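Local coordinates for protein Phthiocerol/phthiodiolone dimycocerosyl transferase (Mycobacterium tuberculosis, PDB 1Q9J) that probably transfers mycocerosyl chains from mycocerosic acid synthase onto phthiocerol, phthiodiolone and phenolphthiocerol, the last step in making dimycocerosate esters, at residues P375-S380 and G394-P399; Q251-P256 and P340-T345; H50-S55 and P159-M164. All coordinates share one frame; numbering follows the deposited sequence.

Contact 1. Residues P375-S380 and G394-P399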
loop_
_atom_site.group_PDB
_atom_site.type_symbol
_atom_site.label_atom_id
_atom_site.label_comp_id
_atom_site.label_asym_id
_atom_site.label_seq_id
_atom_site.Cartn_x
_atom_site.Cartn_y
_atom_site.Cartn_z
ATOM N N PRO A 375 14.701 6.026 0.885
ATOM C CA PRO A 375 14.173 7.214 1.556
ATOM C C PRO A 375 12.657 7.132 1.604
ATOM O O PRO A 375 11.957 7.920 0.972
ATOM C CB PRO A 375 14.660 8.350 0.665
ATOM C CG PRO A 375 14.617 7.726 -0.699
ATOM C CD PRO A 375 15.226 6.367 -0.448
ATOM N N LEU A 376 12.150 6.170 2.355
ATOM C CA LEU A 376 10.723 6.003 2.440
ATOM C C LEU A 376 10.130 6.641 3.677
ATOM O O LEU A 376 10.086 6.030 4.744
ATOM C CB LEU A 376 10.359 4.519 2.411
ATOM C CG LEU A 376 8.857 4.214 2.460
ATOM C CD1 LEU A 376 8.214 4.732 1.191
ATOM C CD2 LEU A 376 8.627 2.728 2.610
ATOM N N ASP A 377 9.690 7.883 3.550
ATOM C CA ASP A 377 9.065 8.534 4.688
ATOM C C ASP A 377 7.571 8.488 4.379
ATOM O O ASP A 377 7.080 9.274 3.574
ATOM C CB ASP A 377 9.532 9.983 4.809
ATOM C CG ASP A 377 9.613 10.434 6.240
ATOM O OD1 ASP A 377 8.689 10.069 7.014
ATOM O OD2 ASP A 377 10.593 11.142 6.586
ATOM N N LEU A 378 6.842 7.576 5.011
ATOM C CA LEU A 378 5.424 7.465 4.712
ATOM C C LEU A 378 4.482 7.236 5.893
ATOM O O LEU A 378 4.811 6.504 6.821
ATOM C CB LEU A 378 5.222 6.353 3.675
ATOM C CG LEU A 378 3.781 5.939 3.335
ATOM C CD1 LEU A 378 3.354 6.509 1.996
ATOM C CD2 LEU A 378 3.702 4.439 3.316
ATOM N N TYR A 379 3.308 7.872 5.851
ATOM C CA TYR A 379 2.290 7.717 6.897
ATOM C C TYR A 379 1.191 6.813 6.321
ATOM O O TYR A 379 1.086 6.647 5.108
ATOM C CB TYR A 379 1.675 9.070 7.287
ATOM C CG TYR A 379 2.546 9.960 8.152
ATOM C CD1 TYR A 379 3.373 10.928 7.583
ATOM C CD2 TYR A 379 2.539 9.834 9.546
ATOM C CE1 TYR A 379 4.168 11.747 8.375
ATOM C CE2 TYR A 379 3.332 10.645 10.349
ATOM C CZ TYR A 379 4.144 11.605 9.757
ATOM O OH TYR A 379 4.924 12.429 10.542
ATOM N N SER A 380 0.364 6.240 7.183
ATOM C CA SER A 380 -0.686 5.357 6.718
ATOM C C SER A 380 -1.724 5.136 7.809
ATOM O O SER A 380 -1.410 5.250 8.984
ATOM C CB SER A 380 -0.061 4.029 6.294
ATOM O OG SER A 380 -0.835 2.912 6.745
ATOM N N GLY A 394 9.425 3.721 7.407
ATOM C CA GLY A 394 10.681 4.330 7.009
ATOM C C GLY A 394 11.707 4.550 8.092
ATOM O O GLY A 394 11.383 4.658 9.275
ATOM N N HIS A 395 12.961 4.620 7.660
ATOM C CA HIS A 395 14.094 4.838 8.559
ATOM C C HIS A 395 14.122 6.301 8.997
ATOM O O HIS A 395 14.663 7.160 8.298
ATOM C CB HIS A 395 15.405 4.507 7.841
ATOM C CG HIS A 395 15.482 3.100 7.331
ATOM N ND1 HIS A 395 15.536 2.004 8.166
ATOM C CD2 HIS A 395 15.529 2.612 6.070
ATOM C CE1 HIS A 395 15.616 0.901 7.440
ATOM N NE2 HIS A 395 15.614 1.243 6.164
ATOM N N ILE A 396 13.541 6.586 10.154
ATOM C CA ILE A 396 13.515 7.948 10.654
ATOM C C ILE A 396 13.777 8.000 12.155
ATOM O O ILE A 396 13.476 7.046 12.886
ATOM C CB ILE A 396 12.157 8.633 10.361
ATOM C CG1 ILE A 396 11.020 7.840 11.014
ATOM C CG2 ILE A 396 11.942 8.736 8.859
ATOM C CD1 ILE A 396 9.774 8.641 11.245
ATOM N N ALA A 397 14.339 9.120 12.609
ATOM C CA ALA A 397 14.639 9.317 14.024
ATOM C C ALA A 397 13.367 9.701 14.763
ATOM O O ALA A 397 12.576 10.502 14.268
ATOM C CB ALA A 397 15.684 10.402 14.188
ATOM N N GLU A 398 13.175 9.126 15.947
ATOM C CA GLU A 398 11.985 9.395 16.756
ATOM C C GLU A 398 10.732 9.003 15.962
ATOM O O GLU A 398 9.824 9.815 15.774
ATOM C CB GLU A 398 11.915 10.886 17.124
ATOM C CG GLU A 398 13.157 11.458 17.824
ATOM C CD GLU A 398 13.408 10.847 19.198
ATOM O OE1 GLU A 398 12.496 10.886 20.058
ATOM O OE2 GLU A 398 14.530 10.340 19.422
ATOM N N PRO A 399 10.669 7.745 15.488
ATOM C CA PRO A 399 9.539 7.228 14.706
ATOM C C PRO A 399 8.156 7.495 15.300
ATOM O O PRO A 399 7.244 7.938 14.597
ATOM C CB PRO A 399 9.849 5.736 14.607
ATOM C CG PRO A 399 11.344 5.712 14.587
ATOM C CD PRO A 399 11.679 6.689 15.690
#
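The open end of an antiparallel beta hairpin, formed by strands 378-384 and 387-393, is where Leu-376 and Asp-377 meet Gly-394 and Ile-396. It illustrates how the segments entering and leaving a hairpin can stay in contact without a hydrogen bond between them. The closest pair of CA atoms across the contact is that of Leu-376 and Gly-394, 4.9 Å apart. Gly-394 is buried and faces the 375-380 segment. Its backbone angles, phi 110° and psi 156°, suit glycine, because a side chain there would press on the carbonyl oxygen of the residue before.

Beyond the glycine, the contact passes to side chains. A methyl of Ile-396 meets the carboxylate of Asp-377, CG2 of Ile-396 lying 3.6 Å from OD2 of Asp-377. The other oxygen is not much farther, with OD1 of Asp-377 4.0 Å from CG2 of Ile-396. This is van der Waals contact of a methyl with a charged group, and the two side chains cross at about a right angle. The torsion of Ile-396 explains the choice of branch: with chi1 at 59°, CG1 sits between the backbone N and the carbonyl carbon, while CG2 lies beside the N and reaches the aspartate. Together the segments bury 158 Å².

Around this junction, the side chain of Leu-376 touches Phe-331 and Phe-368, the latter on strand 360-368, and Gly-394 pairs through its backbone with Pro-212. Farther into the hairpin, Leu-378 pairs with His-393, and the ring of Tyr-379 stacks with His-392. The hydroxyl of Tyr-379 is hydrogen-bonded to Glu-249 of helix 237-253 and to Ser-402 of helix 399-412, which places the hairpin beside both helices, while strand 342-345 adjoins strand 378-384 in the same sheet.

Contact 2. Residues Q251-P256 and P340-T345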
loop_
_atom_site.group_PDB
_atom_site.type_symbol
_atom_site.label_atom_id
_atom_site.label_comp_id
_atom_site.label_asym_id
_atom_site.label_seq_id
_atom_site.Cartn_x
_atom_site.Cartn_y
_atom_site.Cartn_z
ATOM N N GLN A 251 4.269 21.769 13.127
ATOM C CA GLN A 251 4.624 21.963 14.534
ATOM C C GLN A 251 5.998 21.405 14.899
ATOM O O GLN A 251 6.598 21.823 15.888
ATOM C CB GLN A 251 3.578 21.301 15.437
ATOM C CG GLN A 251 2.262 22.035 15.502
ATOM C CD GLN A 251 2.280 23.160 16.511
ATOM O OE1 GLN A 251 2.280 22.922 17.717
ATOM N NE2 GLN A 251 2.307 24.393 16.025
ATOM N N LEU A 252 6.489 20.460 14.107
ATOM C CA LEU A 252 7.783 19.853 14.378
ATOM C C LEU A 252 8.846 20.226 13.358
ATOM O O LEU A 252 10.022 19.949 13.565
ATOM C CB LEU A 252 7.648 18.327 14.456
ATOM C CG LEU A 252 6.863 17.762 15.647
ATOM C CD1 LEU A 252 6.760 16.249 15.521
ATOM C CD2 LEU A 252 7.555 18.141 16.954
ATOM N N ARG A 253 8.444 20.858 12.261
ATOM C CA ARG A 253 9.404 21.256 11.234
ATOM C C ARG A 253 10.279 22.416 11.692
ATOM O O ARG A 253 11.282 22.741 11.054
ATOM C CB ARG A 253 8.667 21.622 9.937
ATOM C CG ARG A 253 8.446 20.422 9.022
ATOM C CD ARG A 253 7.295 20.608 8.040
ATOM N NE ARG A 253 6.910 19.319 7.459
ATOM C CZ ARG A 253 7.312 18.877 6.272
ATOM N NH1 ARG A 253 8.105 19.620 5.512
ATOM N NH2 ARG A 253 6.940 17.678 5.857
ATOM N N ASN A 254 9.902 23.021 12.816
ATOM C CA ASN A 254 10.629 24.159 13.384
ATOM C C ASN A 254 10.917 25.219 12.319
ATOM O O ASN A 254 11.891 25.966 12.421
ATOM C CB ASN A 254 11.949 23.704 14.040
ATOM C CG ASN A 254 11.731 22.764 15.230
ATOM O OD1 ASN A 254 10.897 23.025 16.104
ATOM N ND2 ASN A 254 12.498 21.676 15.274
ATOM N N THR A 255 10.060 25.271 11.302
ATOM C CA THR A 255 10.194 26.238 10.213
ATOM C C THR A 255 8.807 26.759 9.855
ATOM O O THR A 255 8.004 26.044 9.258
ATOM C CB THR A 255 10.808 25.605 8.954
ATOM O OG1 THR A 255 11.959 24.834 9.317
ATOM C CG2 THR A 255 11.231 26.691 7.974
ATOM N N PRO A 256 8.511 28.016 10.221
ATOM C CA PRO A 256 7.215 28.636 9.944
ATOM C C PRO A 256 7.046 29.141 8.520
ATOM O O PRO A 256 8.012 29.380 7.795
ATOM C CB PRO A 256 7.160 29.764 10.963
ATOM C CG PRO A 256 8.583 30.222 10.990
ATOM C CD PRO A 256 9.353 28.911 11.037
ATOM N N PRO A 340 10.457 18.816 2.615
ATOM C CA PRO A 340 10.128 17.414 2.876
ATOM C C PRO A 340 8.686 17.069 2.532
ATOM O O PRO A 340 7.758 17.596 3.143
ATOM C CB PRO A 340 10.403 17.272 4.369
ATOM C CG PRO A 340 11.531 18.197 4.579
ATOM C CD PRO A 340 11.103 19.421 3.789
ATOM N N LEU A 341 8.511 16.186 1.551
ATOM C CA LEU A 341 7.186 15.758 1.135
ATOM C C LEU A 341 6.592 14.850 2.188
ATOM O O LEU A 341 7.305 14.089 2.843
ATOM C CB LEU A 341 7.241 14.998 -0.190
ATOM C CG LEU A 341 7.089 15.774 -1.490
ATOM C CD1 LEU A 341 8.250 16.739 -1.645
ATOM C CD2 LEU A 341 7.051 14.798 -2.655
ATOM N N VAL A 342 5.280 14.941 2.348
ATOM C CA VAL A 342 4.571 14.113 3.306
ATOM C C VAL A 342 3.703 13.148 2.510
ATOM O O VAL A 342 2.787 13.571 1.803
ATOM C CB VAL A 342 3.674 14.957 4.218
ATOM C CG1 VAL A 342 3.019 14.078 5.271
ATOM C CG2 VAL A 342 4.490 16.045 4.861
ATOM N N PHE A 343 4.015 11.858 2.606
ATOM C CA PHE A 343 3.257 10.835 1.900
ATOM C C PHE A 343 2.354 10.101 2.857
ATOM O O PHE A 343 2.781 9.682 3.933
ATOM C CB PHE A 343 4.168 9.801 1.240
ATOM C CG PHE A 343 4.930 10.323 0.071
ATOM C CD1 PHE A 343 6.178 10.901 0.243
ATOM C CD2 PHE A 343 4.390 10.252 -1.209
ATOM C CE1 PHE A 343 6.896 11.411 -0.853
ATOM C CE2 PHE A 343 5.088 10.757 -2.323
ATOM C CZ PHE A 343 6.345 11.337 -2.143
ATOM N N CYS A 344 1.097 9.948 2.476
ATOM C CA CYS A 344 0.181 9.214 3.323
ATOM C C CYS A 344 -0.777 8.382 2.482
ATOM O O CYS A 344 -1.408 8.900 1.558
ATOM C CB CYS A 344 -0.587 10.170 4.234
ATOM S SG CYS A 344 -1.799 9.312 5.249
ATOM N N THR A 345 -0.857 7.086 2.797
ATOM C CA THR A 345 -1.735 6.151 2.091
ATOM C C THR A 345 -2.935 5.784 2.921
ATOM O O THR A 345 -2.805 5.320 4.050
ATOM C CB THR A 345 -1.074 4.814 1.767
ATOM O OG1 THR A 345 0.148 5.037 1.066
ATOM C CG2 THR A 345 -2.014 3.972 0.897
#
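The carbonyl oxygen of Pro-340 is held by two nitrogens of one guanidinium group, a worked example of an arginine reaching from a helix end to the segment leading into a strand. NH2 of Arg-253 donates to O of Pro-340 over 2.8 Å, with an N-H...O angle of 153°. NH1 of Arg-253 reaches the same O of Pro-340 at 3.1 Å along a more bent path. The oxygen lies near the guanidinium plane, at its terminal edge, so both N-H groups can converge on it. The two donors nevertheless use the acceptor differently: NH1 lies in the carbonyl plane on a lone pair, whereas NH2 stands above that plane by 38°.

Arg-253 can span the gap because its chain is extended from CG to NE, with chi2 at 157°. The backbones themselves stay apart, Arg-253 CA lying 9.2 Å from Pro-340 CA. The side chains of Arg-253 and Pro-340 run alongside each other, pointing opposite ways, and NH1 of Arg-253 comes within 3.5 Å of the ring atom CD of Pro-340. Near NH2, CG2 of Val-342 approaches the guanidinium obliquely.

In the fold, helix 237-253 packs against a mixed sheet in which strand 342-345 runs parallel to strand 260-267. Glu-249 and Ile-245, about one and two turns back from Arg-253, touch Val-342, and Ile-245 also touches Cys-344. Glu-249 forms a salt bridge with NH2 of Arg-253, which probably helps to balance its charge and steady its orientation.

Just past the helix, Asn-254 takes a positive phi and turns the chain away. OG1 of Thr-255 then donates to O of Arg-253 at 2.8 Å, from above the carbonyl plane.

Contact 3. Residues H50-S55 and P159-M164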
loop_
_atom_site.group_PDB
_atom_site.type_symbol
_atom_site.label_atom_id
_atom_site.label_comp_id
_atom_site.label_asym_id
_atom_site.label_seq_id
_atom_site.Cartn_x
_atom_site.Cartn_y
_atom_site.Cartn_z
ATOM N N HIS A 50 -2.962 -16.676 -11.120
ATOM C CA HIS A 50 -2.125 -15.523 -11.401
ATOM C C HIS A 50 -0.727 -16.016 -11.730
ATOM O O HIS A 50 0.234 -15.699 -11.037
ATOM C CB HIS A 50 -2.103 -14.635 -10.165
ATOM C CG HIS A 50 -3.469 -14.296 -9.661
ATOM N ND1 HIS A 50 -4.381 -13.596 -10.419
ATOM C CD2 HIS A 50 -4.096 -14.597 -8.499
ATOM C CE1 HIS A 50 -5.513 -13.480 -9.747
ATOM N NE2 HIS A 50 -5.367 -14.079 -8.579
ATOM N N PRO A 51 -0.592 -16.786 -12.815
ATOM C CA PRO A 51 0.726 -17.305 -13.177
ATOM C C PRO A 51 1.869 -16.315 -13.354
ATOM O O PRO A 51 3.013 -16.723 -13.525
ATOM C CB PRO A 51 0.436 -18.125 -14.438
ATOM C CG PRO A 51 -0.743 -17.449 -15.027
ATOM C CD PRO A 51 -1.599 -17.180 -13.816
ATOM N N VAL A 52 1.585 -15.021 -13.294
ATOM C CA VAL A 52 2.660 -14.040 -13.455
ATOM C C VAL A 52 3.534 -14.044 -12.189
ATOM O O VAL A 52 4.755 -13.895 -12.257
ATOM C CB VAL A 52 2.111 -12.620 -13.655
ATOM C CG1 VAL A 52 3.174 -11.741 -14.274
ATOM C CG2 VAL A 52 0.914 -12.659 -14.535
ATOM N N LEU A 53 2.878 -14.198 -11.041
ATOM C CA LEU A 53 3.546 -14.229 -9.757
ATOM C C LEU A 53 4.663 -15.270 -9.740
ATOM O O LEU A 53 5.579 -15.222 -8.897
ATOM C CB LEU A 53 2.545 -14.540 -8.649
ATOM C CG LEU A 53 1.376 -13.574 -8.629
ATOM C CD1 LEU A 53 0.351 -13.986 -7.587
ATOM C CD2 LEU A 53 1.897 -12.190 -8.350
ATOM N N ALA A 54 4.601 -16.208 -10.676
ATOM C CA ALA A 54 5.613 -17.235 -10.742
ATOM C C ALA A 54 6.753 -16.791 -11.617
ATOM O O ALA A 54 7.117 -17.479 -12.559
ATOM C CB ALA A 54 5.013 -18.503 -11.297
ATOM N N SER A 55 7.336 -15.648 -11.310
ATOM C CA SER A 55 8.434 -15.188 -12.130
ATOM C C SER A 55 9.447 -14.422 -11.311
ATOM O O SER A 55 9.403 -14.435 -10.086
ATOM C CB SER A 55 7.906 -14.276 -13.215
ATOM O OG SER A 55 7.577 -13.014 -12.656
ATOM N N PRO A 159 -4.505 -13.434 -17.621
ATOM C CA PRO A 159 -3.318 -13.005 -18.373
ATOM C C PRO A 159 -2.453 -11.990 -17.615
ATOM O O PRO A 159 -2.813 -11.539 -16.522
ATOM C CB PRO A 159 -3.910 -12.452 -19.663
ATOM C CG PRO A 159 -5.251 -11.960 -19.246
ATOM C CD PRO A 159 -5.751 -12.998 -18.276
ATOM N N THR A 160 -1.304 -11.647 -18.189
ATOM C CA THR A 160 -0.376 -10.704 -17.563
ATOM C C THR A 160 -1.064 -9.385 -17.239
ATOM O O THR A 160 -1.404 -8.622 -18.142
ATOM C CB THR A 160 0.788 -10.392 -18.495
ATOM O OG1 THR A 160 1.293 -11.611 -19.054
ATOM C CG2 THR A 160 1.888 -9.687 -17.736
ATOM N N PRO A 161 -1.268 -9.084 -15.946
ATOM C CA PRO A 161 -1.934 -7.812 -15.648
ATOM C C PRO A 161 -1.226 -6.629 -16.287
ATOM O O PRO A 161 -0.014 -6.650 -16.442
ATOM C CB PRO A 161 -1.969 -7.749 -14.114
ATOM C CG PRO A 161 -1.096 -8.871 -13.647
ATOM C CD PRO A 161 -1.058 -9.889 -14.737
ATOM N N LEU A 162 -1.976 -5.604 -16.684
ATOM C CA LEU A 162 -1.388 -4.445 -17.353
ATOM C C LEU A 162 -0.649 -3.471 -16.451
ATOM O O LEU A 162 -0.914 -3.368 -15.248
ATOM C CB LEU A 162 -2.486 -3.675 -18.083
ATOM C CG LEU A 162 -3.350 -4.451 -19.065
ATOM C CD1 LEU A 162 -4.633 -3.703 -19.325
ATOM C CD2 LEU A 162 -2.575 -4.681 -20.314
ATOM N N SER A 163 0.293 -2.763 -17.054
ATOM C CA SER A 163 1.039 -1.725 -16.356
ATOM C C SER A 163 0.179 -0.462 -16.538
ATOM O O SER A 163 -0.669 -0.393 -17.442
ATOM C CB SER A 163 2.403 -1.498 -17.005
ATOM O OG SER A 163 2.274 -1.122 -18.361
ATOM N N MET A 164 0.390 0.533 -15.682
ATOM C CA MET A 164 -0.381 1.768 -15.770
ATOM C C MET A 164 -0.294 2.394 -17.163
ATOM O O MET A 164 -1.323 2.739 -17.749
ATOM C CB MET A 164 0.093 2.776 -14.726
ATOM C CG MET A 164 -0.730 4.056 -14.686
ATOM S SD MET A 164 -0.116 5.205 -13.442
ATOM C CE MET A 164 -1.312 4.950 -12.167
#
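Val-52, on the short connection between helix 36-49 and strand 55-59, packs against Thr-160 and Pro-161 of the loop that leads into helix 164-170. This alpha-to-beta connection shows how one aliphatic side chain can join parts of the fold more than a hundred residues apart. It begins with His-50, whose NE2 is hydrogen-bonded to Glu-138 of helix 129-148. O of His-50 accepts from N of Leu-53 at 3.0 Å, closing a turn over Pro-51 and Val-52.

Val-52 supplies nearly all of the first segment's part in the contact. Its CG1 is anti to the backbone N, chi1 -161°, and CG2 therefore lies beside that N. CG2 of Val-52 comes to 3.4 Å from CD of Pro-161, as the valine and the proline ring lie side by side, antiparallel. The same CG2 of Val-52 lies 3.8 Å from CA of Thr-160, while the methyl of Thr-160 is near the valine's other branch. Met-126 and Leu-67 also touch Val-52, and Thr-160 rests on Ile-7 of strand 6-9.

Leu-53 touches Met-126 and Leu-47. The backbone at Ala-54 fits an inverse gamma turn, closed by a weak bond, after which the chain enters strand 55-59. There OG of Ser-55 donates back to O of Val-52 at 3.0 Å, almost in line with the carbonyl bond, at a C=O...OG angle of 169°.

In the fold
Contacts 1 and 2 both reach one sheet, in which strands 378-384 and 342-345 are parallel neighbours. Their centres are 11 Å apart, and backbone pairs probably tie them: Tyr-379 N to Phe-343 O at 2.7 Å and Thr-345 N to Tyr-379 O at 3.1 Å. Contact 3 lies across the centre of the chain, with its centre 30 Å from that of contact 1 and 36 Å from that of contact 2. The probable proton acceptor, His-124, is about 8 Å from Leu-376 between side chains. Contact 3 approaches the active site through Pro-161, about 9 Å from Asp-128 between side chains, which probably organises that site. Contact 2 is remote from both residues.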